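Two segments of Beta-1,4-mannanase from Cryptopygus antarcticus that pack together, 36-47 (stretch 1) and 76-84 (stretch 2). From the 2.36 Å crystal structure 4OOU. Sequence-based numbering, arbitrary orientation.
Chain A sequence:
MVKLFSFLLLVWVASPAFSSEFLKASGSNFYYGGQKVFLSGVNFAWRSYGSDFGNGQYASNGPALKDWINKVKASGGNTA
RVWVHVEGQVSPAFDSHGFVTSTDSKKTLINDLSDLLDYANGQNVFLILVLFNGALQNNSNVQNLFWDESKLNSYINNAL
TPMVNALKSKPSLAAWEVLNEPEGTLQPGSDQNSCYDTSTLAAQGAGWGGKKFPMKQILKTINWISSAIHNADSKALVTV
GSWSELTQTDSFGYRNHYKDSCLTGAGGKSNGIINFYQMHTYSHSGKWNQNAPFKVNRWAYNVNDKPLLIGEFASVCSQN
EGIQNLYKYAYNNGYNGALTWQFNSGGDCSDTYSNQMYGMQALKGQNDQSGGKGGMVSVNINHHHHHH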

# COMPACT_ATOMS: atom_id res chain seq x y z
N LYS A 36 -15.39 -8.68 -10.50
CA LYS A 36 -14.07 -8.09 -10.66
C LYS A 36 -14.19 -6.62 -10.30
O LYS A 36 -15.16 -5.97 -10.69
CB LYS A 36 -13.57 -8.26 -12.11
N VAL A 37 -13.25 -6.09 -9.52
CA VAL A 37 -13.21 -4.63 -9.31
C VAL A 37 -11.82 -4.08 -9.49
O VAL A 37 -10.83 -4.74 -9.22
CB VAL A 37 -13.83 -4.12 -7.96
CG1 VAL A 37 -14.19 -5.23 -6.99
CG2 VAL A 37 -12.98 -3.04 -7.31
N PHE A 38 -11.80 -2.85 -9.99
CA PHE A 38 -10.60 -2.07 -10.24
C PHE A 38 -10.53 -0.99 -9.17
O PHE A 38 -11.57 -0.38 -8.87
CB PHE A 38 -10.73 -1.46 -11.64
CG PHE A 38 -9.59 -0.60 -12.04
CD1 PHE A 38 -8.50 -1.14 -12.68
CD2 PHE A 38 -9.63 0.76 -11.84
CE1 PHE A 38 -7.44 -0.34 -13.08
CE2 PHE A 38 -8.59 1.56 -12.25
CZ PHE A 38 -7.48 1.01 -12.87
N LEU A 39 -9.34 -0.76 -8.59
CA LEU A 39 -9.23 0.24 -7.52
C LEU A 39 -8.82 1.63 -8.08
O LEU A 39 -7.65 1.90 -8.41
CB LEU A 39 -8.32 -0.23 -6.39
CG LEU A 39 -8.84 -1.47 -5.64
CD1 LEU A 39 -7.94 -1.91 -4.49
CD2 LEU A 39 -10.27 -1.25 -5.13
N SER A 40 -9.82 2.50 -8.20
CA SER A 40 -9.58 3.81 -8.78
C SER A 40 -9.66 4.88 -7.70
O SER A 40 -10.63 4.95 -6.95
CB SER A 40 -10.60 4.09 -9.86
OG SER A 40 -10.20 5.25 -10.54
N GLY A 41 -8.64 5.74 -7.64
CA GLY A 41 -8.53 6.65 -6.54
C GLY A 41 -7.17 7.24 -6.32
O GLY A 41 -6.38 7.37 -7.25
N VAL A 42 -6.91 7.62 -5.08
CA VAL A 42 -5.74 8.42 -4.74
C VAL A 42 -5.03 7.96 -3.48
O VAL A 42 -5.59 7.23 -2.62
CB VAL A 42 -6.14 9.88 -4.49
CG1 VAL A 42 -7.12 10.34 -5.56
CG2 VAL A 42 -6.80 10.06 -3.14
N ASN A 43 -3.79 8.43 -3.36
CA ASN A 43 -3.10 8.45 -2.10
C ASN A 43 -3.40 9.77 -1.41
O ASN A 43 -3.33 10.81 -2.06
CB ASN A 43 -1.60 8.43 -2.33
CG ASN A 43 -1.10 7.10 -2.74
OD1 ASN A 43 -0.68 6.33 -1.89
ND2 ASN A 43 -1.10 6.83 -4.05
N PHE A 44 -3.66 9.76 -0.10
CA PHE A 44 -3.86 11.02 0.60
C PHE A 44 -2.56 11.80 0.63
O PHE A 44 -2.54 12.98 0.21
CB PHE A 44 -4.51 10.89 1.99
CG PHE A 44 -6.01 10.63 1.95
CD1 PHE A 44 -6.80 10.99 0.85
CD2 PHE A 44 -6.65 10.06 3.06
CE1 PHE A 44 -8.18 10.75 0.85
CE2 PHE A 44 -8.02 9.83 3.06
CZ PHE A 44 -8.79 10.18 1.95
N ALA A 45 -1.46 11.20 1.11
CA ALA A 45 -1.37 9.93 1.86
C ALA A 45 -1.40 10.25 3.35
O ALA A 45 -1.35 9.34 4.18
CB ALA A 45 -0.06 9.21 1.52
N TRP A 46 -1.43 11.54 3.67
CA TRP A 46 -1.59 12.00 5.04
C TRP A 46 -2.15 13.42 5.02
O TRP A 46 -2.34 14.02 3.97
CB TRP A 46 -0.25 11.94 5.77
CG TRP A 46 0.80 12.73 5.10
CD1 TRP A 46 0.99 14.08 5.20
CD2 TRP A 46 1.80 12.25 4.20
NE1 TRP A 46 2.06 14.47 4.43
CE2 TRP A 46 2.58 13.36 3.80
CE3 TRP A 46 2.12 10.98 3.69
CZ2 TRP A 46 3.66 13.25 2.90
CZ3 TRP A 46 3.22 10.87 2.81
CH2 TRP A 46 3.97 12.01 2.44
N ARG A 47 -2.48 13.93 6.18
CA ARG A 47 -2.78 15.35 6.34
C ARG A 47 -1.61 15.90 7.16
O ARG A 47 -0.89 16.79 6.72
CB ARG A 47 -4.15 15.48 7.03
CG ARG A 47 -4.45 16.80 7.72
CD ARG A 47 -4.38 18.00 6.79
NE ARG A 47 -5.10 19.21 7.25
CZ ARG A 47 -5.30 19.63 8.52
NH1 ARG A 47 -4.83 18.99 9.61
NH2 ARG A 47 -5.99 20.74 8.70
N GLY A 76 -16.27 9.70 -8.58
CA GLY A 76 -16.41 8.31 -9.02
C GLY A 76 -15.23 7.40 -8.71
O GLY A 76 -15.10 6.34 -9.33
N GLY A 77 -14.35 7.82 -7.79
CA GLY A 77 -13.23 6.97 -7.31
C GLY A 77 -13.71 6.04 -6.20
O GLY A 77 -14.84 6.17 -5.71
N ASN A 78 -12.89 5.08 -5.81
CA ASN A 78 -13.35 4.07 -4.85
C ASN A 78 -12.33 3.59 -3.84
O ASN A 78 -12.55 2.59 -3.19
CB ASN A 78 -13.90 2.86 -5.61
CG ASN A 78 -12.82 2.03 -6.26
OD1 ASN A 78 -11.64 2.35 -6.18
ND2 ASN A 78 -13.22 0.95 -6.91
N THR A 79 -11.21 4.29 -3.72
CA THR A 79 -10.12 3.85 -2.88
C THR A 79 -9.26 5.02 -2.45
O THR A 79 -9.00 5.92 -3.23
CB THR A 79 -9.25 2.81 -3.65
OG1 THR A 79 -9.99 1.61 -3.82
CG2 THR A 79 -7.96 2.48 -2.90
N ALA A 80 -8.81 4.98 -1.21
CA ALA A 80 -7.81 5.89 -0.69
C ALA A 80 -6.71 5.11 0.04
O ALA A 80 -7.01 4.28 0.89
CB ALA A 80 -8.44 6.91 0.24
N ARG A 81 -5.46 5.38 -0.30
CA ARG A 81 -4.30 4.81 0.41
C ARG A 81 -3.82 5.88 1.41
O ARG A 81 -3.60 7.07 1.06
CB ARG A 81 -3.22 4.47 -0.59
CG ARG A 81 -2.00 3.71 -0.09
CD ARG A 81 -1.04 3.53 -1.25
NE ARG A 81 0.19 2.84 -0.90
CZ ARG A 81 1.41 3.35 -0.94
NH1 ARG A 81 1.63 4.63 -1.30
NH2 ARG A 81 2.45 2.57 -0.64
N VAL A 82 -3.69 5.46 2.67
CA VAL A 82 -3.43 6.41 3.73
C VAL A 82 -2.50 5.79 4.76
O VAL A 82 -2.65 4.63 5.11
CB VAL A 82 -4.74 6.89 4.37
CG1 VAL A 82 -5.63 5.73 4.73
CG2 VAL A 82 -4.47 7.79 5.58
N TRP A 83 -1.55 6.60 5.22
CA TRP A 83 -0.39 6.14 5.98
C TRP A 83 -0.65 6.24 7.48
O TRP A 83 -1.30 7.18 7.94
CB TRP A 83 0.82 6.99 5.57
CG TRP A 83 1.38 6.73 4.19
CD1 TRP A 83 0.71 6.25 3.09
CD2 TRP A 83 2.71 6.96 3.76
NE1 TRP A 83 1.57 6.14 2.03
CE2 TRP A 83 2.79 6.58 2.42
CE3 TRP A 83 3.85 7.45 4.40
CZ2 TRP A 83 3.96 6.66 1.71
CZ3 TRP A 83 5.01 7.52 3.69
CH2 TRP A 83 5.07 7.14 2.36
N VAL A 84 -0.14 5.27 8.25
CA VAL A 84 -0.40 5.16 9.70
C VAL A 84 0.82 5.35 10.62
O VAL A 84 1.03 6.46 11.15
CB VAL A 84 -1.16 3.86 10.07
CG1 VAL A 84 -1.72 3.96 11.49
CG2 VAL A 84 -2.30 3.62 9.09
O HOH W 1 -12.61 6.10 -11.05

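Parts of the two stretches run side by side as parallel strands, bridged at Val42 with Ala80 and at Asn43 with Arg81. Their axes cross at -19° and approach to 4.8 Å. Backbone hydrogen bonds run between them in the parallel pattern. Val42 N donates to Thr79 O over a long 3.3 Å, and Arg81 N donates to Val42 O at 3.0 Å. Val42 thus bonds on both sides of Ala80, its bridge partner. Phe44 N then donates to Arg81 O at 2.9 Å, so Arg81 likewise brackets Asn43. Beyond the bridges, past a cis peptide bond before Ala45, Trp83 N donates to Ala45 O at 2.9 Å.

Gly41 passes close to the partner strand, with Gly41 CA 3.4 Å from Thr79 O. An ideal CB on Gly41 would lie 2.0 Å from Thr79 O, a clash, and the backbone angles of Gly41 by themselves call for glycine.

At the start of the contact, Asn78 ties its side chain to the opposing backbone. Asn78 ND2 donates to Phe38 O at 2.9 Å, and Asn78 OD1 accepts from Ser40 N at 2.7 Å. The amide carries a donor and an acceptor, so it serves a backbone C=O and an N-H together, much as a neighbouring strand would. Asn78 N donates to Ser40 O at a short 2.5 Å. Thr79 OG1 also donates to Asn78 OD1, at 3.0 Å. One water links Ser40 OG, at 2.6 Å, to Gly76 O, at 3.0 Å.

Asn43 and Arg81 share one face of the sheet. Arg81 NH1 donates to Asn43 OD1 at 2.9 Å, although the position of that oxygen is less certain.

Val42 and Ala80 share the other face. Ala80 CB sits over the Phe44 ring, 3.7 Å from Phe44 CZ, in a CH-pi contact.

Ala45 CB packs over the face of Trp83, 3.4 Å from Trp83 CD1, where methyl C-H groups meet the electron-rich ring. Trp46 turns its edge toward the Trp83 face, with Trp46 CZ3 3.8 Å from Trp83 CE3. Trp83 NE1 is buried without a polar partner.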